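Side-chain contacts in Aac(6')-ib (Escherichia coli, PDB 2BUE), which probably transfers the acetyl group of acetyl-CoA to the 6'-amino group of aminoglycosides such as kanamycin B, giving resistance to these antibiotics: residues A37-Y40 and E41-N44; P59-A62 and D63-Q67. The protein carries 2 engineered substitutions. All coordinates share one frame; numbering follows the deposited sequence.

Overall arrangement
Both contacts are local ones, each made along one helix and the residues next to it. Contact 1 lies along helix 36-43 and contact 2 at the start of helix 61-68, so they come one after the other along the chain inside the GNAT domain. Their centres lie about 9 Å apart, on the same side of the chain's centre, and the two touch directly: Asn44 ND2 probably donates to Pro59 O at 3.0 Å, and Tyr40 packs on Leu61. Helix 36-43 and Asn44 are thereby tied to the start of helix 61-68. The side chains of Leu43 and Pro59 lie about 7 and 9 Å from bound ribostamycin, placing both contacts near, but not in, the aminoglycoside pocket.

Contact 1 of 2, residues A37-Y40 and E41-N44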
ATOM      1  N   ALA A  37       2.934 -13.792  12.233  1.00 12.53           N
ATOM      2  CA  ALA A  37       3.412 -15.095  11.705  1.00 13.60           C
ATOM      3  C   ALA A  37       2.948 -15.321  10.268  1.00 13.35           C
ATOM      4  O   ALA A  37       3.748 -15.746   9.389  1.00 13.25           O
ATOM      5  CB  ALA A  37       2.935 -16.252  12.609  1.00 14.25           C
ATOM      6  N   MET A  38       1.665 -15.018  10.036  1.00 13.53           N
ATOM      7  CA  MET A  38       1.059 -15.096   8.700  1.00 13.66           C
ATOM      8  C   MET A  38       1.746 -14.143   7.717  1.00 12.45           C
ATOM      9  O   MET A  38       2.108 -14.536   6.599  1.00 11.75           O
ATOM     10  CB  MET A  38      -0.440 -14.800   8.784  1.00 13.99           C
ATOM     11  CG  MET A  38      -1.138 -14.797   7.425  1.00 14.41           C
ATOM     12  SD  MET A  38      -2.895 -14.421   7.596  1.00 17.51           S
ATOM     13  CE  MET A  38      -2.892 -12.706   8.086  1.00 18.82           C
ATOM     14  N   LEU A  39       1.958 -12.900   8.131  1.00 11.22           N
ATOM     15  CA  LEU A  39       2.668 -11.928   7.280  1.00 10.39           C
ATOM     16  C   LEU A  39       4.094 -12.414   6.921  1.00 10.66           C
ATOM     17  O   LEU A  39       4.529 -12.307   5.766  1.00 10.03           O
ATOM     18  CB  LEU A  39       2.674 -10.549   7.951  1.00 10.66           C
ATOM     19  CG  LEU A  39       3.360  -9.452   7.142  1.00 10.01           C
ATOM     20  CD1 LEU A  39       2.594  -9.224   5.818  1.00  9.35           C
ATOM     21  CD2 LEU A  39       3.460  -8.187   8.015  1.00 10.53           C
ATOM     22  N   TYR A  40       4.790 -12.983   7.902  1.00 10.49           N
ATOM     23  CA  TYR A  40       6.116 -13.575   7.671  1.00 11.17           C
ATOM     24  C   TYR A  40       6.052 -14.639   6.563  1.00 11.14           C
ATOM     25  O   TYR A  40       6.841 -14.611   5.604  1.00 10.87           O
ATOM     26  CB  TYR A  40       6.660 -14.146   8.992  1.00 11.48           C
ATOM     27  CG  TYR A  40       7.754 -15.174   8.803  1.00 11.53           C
ATOM     28  CD1 TYR A  40       9.020 -14.810   8.320  1.00 10.48           C
ATOM     29  CD2 TYR A  40       7.509 -16.516   9.080  1.00 11.53           C
ATOM     30  CE1 TYR A  40      10.018 -15.786   8.140  1.00 11.96           C
ATOM     31  CE2 TYR A  40       8.501 -17.487   8.922  1.00 11.70           C
ATOM     32  CZ  TYR A  40       9.743 -17.119   8.457  1.00 12.09           C
ATOM     33  OH  TYR A  40      10.723 -18.063   8.283  1.00 11.91           O
ATOM     34  N   GLU A  41       5.099 -15.564   6.680  1.00 11.23           N
ATOM     35  CA  GLU A  41       4.904 -16.561   5.637  1.00 11.66           C
ATOM     36  C   GLU A  41       4.710 -15.880   4.263  1.00 11.37           C
ATOM     37  O   GLU A  41       5.410 -16.219   3.296  1.00 11.44           O
ATOM     38  CB  GLU A  41       3.748 -17.505   5.965  1.00 12.36           C
ATOM     39  CG  GLU A  41       3.539 -18.498   4.843  1.00 12.46           C
ATOM     40  CD  GLU A  41       2.477 -19.551   5.124  1.00 15.81           C
ATOM     41  OE1 GLU A  41       1.850 -19.531   6.204  1.00 15.62           O
ATOM     42  OE2 GLU A  41       2.296 -20.403   4.215  1.00 15.67           O
ATOM     43  N   TRP A  42       3.777 -14.922   4.201  1.00 11.65           N
ATOM     44  CA  TRP A  42       3.510 -14.174   2.958  1.00 11.62           C
ATOM     45  C   TRP A  42       4.748 -13.508   2.360  1.00 11.36           C
ATOM     46  O   TRP A  42       4.987 -13.605   1.142  1.00 12.73           O
ATOM     47  CB  TRP A  42       2.440 -13.106   3.201  1.00 11.31           C
ATOM     48  CG  TRP A  42       1.074 -13.652   3.482  1.00 11.62           C
ATOM     49  CD1 TRP A  42       0.664 -14.961   3.424  1.00 12.27           C
ATOM     50  CD2 TRP A  42      -0.071 -12.877   3.836  1.00 11.88           C
ATOM     51  NE1 TRP A  42      -0.686 -15.045   3.733  1.00 13.35           N
ATOM     52  CE2 TRP A  42      -1.157 -13.775   3.987  1.00 12.69           C
ATOM     53  CE3 TRP A  42      -0.282 -11.498   4.042  1.00 12.50           C
ATOM     54  CZ2 TRP A  42      -2.456 -13.338   4.328  1.00 12.89           C
ATOM     55  CZ3 TRP A  42      -1.573 -11.057   4.384  1.00 12.58           C
ATOM     56  CH2 TRP A  42      -2.647 -11.981   4.510  1.00 12.82           C
ATOM     57  N   LEU A  43       5.519 -12.814   3.196  1.00 11.32           N
ATOM     58  CA  LEU A  43       6.662 -12.037   2.727  1.00 10.95           C
ATOM     59  C   LEU A  43       7.797 -12.907   2.165  1.00 11.17           C
ATOM     60  O   LEU A  43       8.735 -12.404   1.548  1.00 11.04           O
ATOM     61  CB  LEU A  43       7.182 -11.078   3.818  1.00 10.88           C
ATOM     62  CG  LEU A  43       6.213  -9.942   4.179  1.00 10.85           C
ATOM     63  CD1 LEU A  43       6.799  -9.191   5.357  1.00 11.49           C
ATOM     64  CD2 LEU A  43       6.005  -8.991   2.975  1.00 12.34           C
ATOM     65  N   ASN A  44       7.691 -14.212   2.393  1.00 11.32           N
ATOM     66  CA  ASN A  44       8.642 -15.170   1.842  1.00 11.86           C
ATOM     67  C   ASN A  44       8.111 -16.003   0.672  1.00 13.39           C
ATOM     68  O   ASN A  44       8.777 -16.960   0.212  1.00 15.03           O
ATOM     69  CB  ASN A  44       9.183 -16.052   2.980  1.00 12.29           C
ATOM     70  CG  ASN A  44      10.196 -15.305   3.841  1.00 12.06           C
ATOM     71  OD1 ASN A  44      11.369 -15.177   3.468  1.00 14.71           O
ATOM     72  ND2 ASN A  44       9.752 -14.811   4.989  1.00 11.81           N
TER
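Met38 lies alongside Trp42, one helical turn on, and the two side chains point the same way. The thioether chain runs over one face of the indole: Met38 CG sits 3.5 Å above its plane, offset toward the rim and 4.0 Å from the centroid of the five-membered ring, a CH-pi contact. Further out, SD comes to 3.5 Å from Trp42 CZ2 and approaches the six-membered ring obliquely. Met38 is extended through chi2, and the bend at chi3 (69°) then sets CE above and just beyond the CZ2-CH2 edge, 3.7 Å from Trp42 CH2. A long, flexible and polarisable side chain suits a place where a wide flat ring must be followed. Leu39 crosses the indole at about a right angle, CD1 meeting Trp42 CE3 at 4.1 Å, and its CG also packs 3.9 Å from CD1 of Leu43.

On another side of the helix, Asn44 turns its amide back toward Tyr40. ND2 donates to Tyr40 O at 3.0 Å in a fairly straight bond, with the acceptor close to the amide plane, whereas the backbone Asn44 N reaches that oxygen only weakly. The side chain thus supplements a weak backbone bond to the same oxygen. Pro59 O is a second acceptor, which helps fix the amide's rotation beside the Tyr40 ring, whose plane is turned 68° from it.

Behind these groups, regular backbone bonds from Glu41, Trp42 and Leu43 hold the turns in place. Tyr92 and Ile82 of the sheet pack on Trp42, Val64 and Tyr68 on Leu43, while exposed Glu41 forms a salt bridge with Arg45. This is an amphipathic helix of the GNAT fold, its apolar side laid on the sheet, with Asn44 joining Tyr40 O to Pro59 O.

Contact 2 of 2, residues P59-A62 and D63-Q67; sequences PTLA and DVQEQ
Pro59 and Val64 make the tight part of this helix start: CG of the proline ring presses on CG2 of Val64 at 3.5 Å, closer than usual for two carbons. Both residues are buried, and Leu43 of helix 36-43 packs on each, so compact apolar groups suit this side. Next to them, Thr60 and Asp63 exchange bonds. The threonine OG1 accepts from Asp63 N at 2.9 Å, while Thr60 N donates to Asp63 OD2 at 3.1 Å, meeting that oxygen from above the carboxylate plane. With chi1 of 64°, Thr60 places its hydroxyl oxygen between its own N and carbonyl carbon, facing the first turn. Asp63 carries a charge that probably interacts favourably with the positive end of the helix dipole.

The outer side is looser. Gln65 lays its amide obliquely across Leu61, whose side chain also touches Tyr40; Gln65 NE2 stands 3.7 Å from Leu61 CG, a contact of van der Waals kind. Exposed Ala62 and Glu66 are joined chiefly through the backbone, Glu66 N donating to Ala62 O at 2.8 Å, and such small or charged residues fit a solvent-facing surface. Thr60 as N-cap and Asp63 three residues on together form a classic capping box, here opening helix 61-68.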
ATOM      1  N   PRO A  59      12.560 -11.612   4.768  1.00 16.96           N
ATOM      2  CA  PRO A  59      12.823 -11.333   6.173  1.00 15.32           C
ATOM      3  C   PRO A  59      12.643 -12.590   7.017  1.00 14.13           C
ATOM      4  O   PRO A  59      11.812 -13.458   6.690  1.00 13.65           O
ATOM      5  CB  PRO A  59      11.723 -10.339   6.539  1.00 15.65           C
ATOM      6  CG  PRO A  59      10.594 -10.732   5.637  1.00 15.85           C
ATOM      7  CD  PRO A  59      11.268 -11.050   4.326  1.00 17.11           C
ATOM      8  N   THR A  60      13.405 -12.678   8.096  1.00 12.88           N
ATOM      9  CA  THR A  60      13.213 -13.754   9.071  1.00 12.64           C
ATOM     10  C   THR A  60      11.936 -13.459   9.863  1.00 12.49           C
ATOM     11  O   THR A  60      11.392 -12.346   9.803  1.00 11.98           O
ATOM     12  CB  THR A  60      14.383 -13.809  10.077  1.00 12.62           C
ATOM     13  OG1 THR A  60      14.382 -12.593  10.842  1.00 12.46           O
ATOM     14  CG2 THR A  60      15.724 -14.034   9.380  1.00 12.48           C
ATOM     15  N   LEU A  61      11.467 -14.437  10.624  1.00 12.06           N
ATOM     16  CA  LEU A  61      10.322 -14.211  11.501  1.00 11.45           C
ATOM     17  C   LEU A  61      10.614 -13.056  12.467  1.00 12.48           C
ATOM     18  O   LEU A  61       9.761 -12.172  12.656  1.00 12.19           O
ATOM     19  CB  LEU A  61       9.981 -15.505  12.271  1.00 12.11           C
ATOM     20  CG  LEU A  61       8.855 -15.376  13.300  1.00 11.78           C
ATOM     21  CD1 LEU A  61       7.520 -14.914  12.662  1.00 12.19           C
ATOM     22  CD2 LEU A  61       8.684 -16.694  14.049  1.00 12.53           C
ATOM     23  N   ALA A  62      11.811 -13.061  13.067  1.00 12.00           N
ATOM     24  CA  ALA A  62      12.211 -11.971  13.984  1.00 13.20           C
ATOM     25  C   ALA A  62      12.178 -10.608  13.287  1.00 13.14           C
ATOM     26  O   ALA A  62      11.715  -9.616  13.878  1.00 13.46           O
ATOM     27  CB  ALA A  62      13.610 -12.221  14.554  1.00 13.75           C
ATOM     28  N   ASP A  63      12.695 -10.551  12.058  1.00 12.53           N
ATOM     29  CA  ASP A  63      12.640  -9.308  11.252  1.00 13.32           C
ATOM     30  C   ASP A  63      11.206  -8.807  11.155  1.00 13.53           C
ATOM     31  O   ASP A  63      10.918  -7.620  11.413  1.00 13.43           O
ATOM     32  CB  ASP A  63      13.155  -9.540   9.835  1.00 12.89           C
ATOM     33  CG  ASP A  63      14.663  -9.708   9.759  1.00 14.20           C
ATOM     34  OD1 ASP A  63      15.371  -9.344  10.733  1.00 16.06           O
ATOM     35  OD2 ASP A  63      15.120 -10.209   8.704  1.00 15.99           O
ATOM     36  N   VAL A  64      10.291  -9.708  10.804  1.00 13.28           N
ATOM     37  CA  VAL A  64       8.895  -9.293  10.593  1.00 13.60           C
ATOM     38  C   VAL A  64       8.276  -8.877  11.925  1.00 14.23           C
ATOM     39  O   VAL A  64       7.533  -7.883  12.004  1.00 14.78           O
ATOM     40  CB  VAL A  64       8.058 -10.390   9.894  1.00 13.58           C
ATOM     41  CG1 VAL A  64       6.567  -9.982   9.818  1.00 13.63           C
ATOM     42  CG2 VAL A  64       8.579 -10.669   8.492  1.00 11.70           C
ATOM     43  N   GLN A  65       8.569  -9.634  12.984  1.00 14.28           N
ATOM     44  CA  GLN A  65       8.095  -9.270  14.316  1.00 15.71           C
ATOM     45  C   GLN A  65       8.588  -7.903  14.788  1.00 16.55           C
ATOM     46  O   GLN A  65       7.820  -7.164  15.419  1.00 18.31           O
ATOM     47  CB  GLN A  65       8.443 -10.355  15.339  1.00 14.71           C
ATOM     48  CG  GLN A  65       7.657 -11.641  15.101  1.00 15.43           C
ATOM     49  CD  GLN A  65       8.215 -12.813  15.905  1.00 15.76           C
ATOM     50  OE1 GLN A  65       9.421 -12.863  16.196  1.00 15.97           O
ATOM     51  NE2 GLN A  65       7.344 -13.755  16.258  1.00 16.36           N
ATOM     52  N   GLU A  66       9.851  -7.596  14.502  1.00 16.77           N
ATOM     53  CA  GLU A  66      10.489  -6.342  14.921  1.00 17.88           C
ATOM     54  C   GLU A  66      10.081  -5.144  14.079  1.00 17.75           C
ATOM     55  O   GLU A  66      10.060  -4.010  14.584  1.00 18.78           O
ATOM     56  CB  GLU A  66      12.012  -6.484  14.876  1.00 18.42           C
ATOM     57  CG  GLU A  66      12.516  -7.481  15.902  1.00 20.79           C
ATOM     58  CD  GLU A  66      13.996  -7.821  15.765  1.00 26.53           C
ATOM     59  OE1 GLU A  66      14.681  -7.313  14.844  1.00 28.21           O
ATOM     60  OE2 GLU A  66      14.474  -8.607  16.616  1.00 31.26           O
ATOM     61  N   GLN A  67       9.778  -5.387  12.809  1.00 15.67           N
ATOM     62  CA  GLN A  67       9.571  -4.311  11.837  1.00 15.65           C
ATOM     63  C   GLN A  67       8.107  -4.013  11.557  1.00 14.19           C
ATOM     64  O   GLN A  67       7.761  -2.864  11.223  1.00 14.05           O
ATOM     65  CB  GLN A  67      10.288  -4.627  10.527  1.00 15.84           C
ATOM     66  CG  GLN A  67      11.807  -4.572  10.710  1.00 20.94           C
ATOM     67  CD  GLN A  67      12.588  -5.131   9.553  1.00 25.43           C
ATOM     68  OE1 GLN A  67      12.208  -4.980   8.389  1.00 28.86           O
ATOM     69  NE2 GLN A  67      13.707  -5.776   9.866  1.00 26.67           N
TER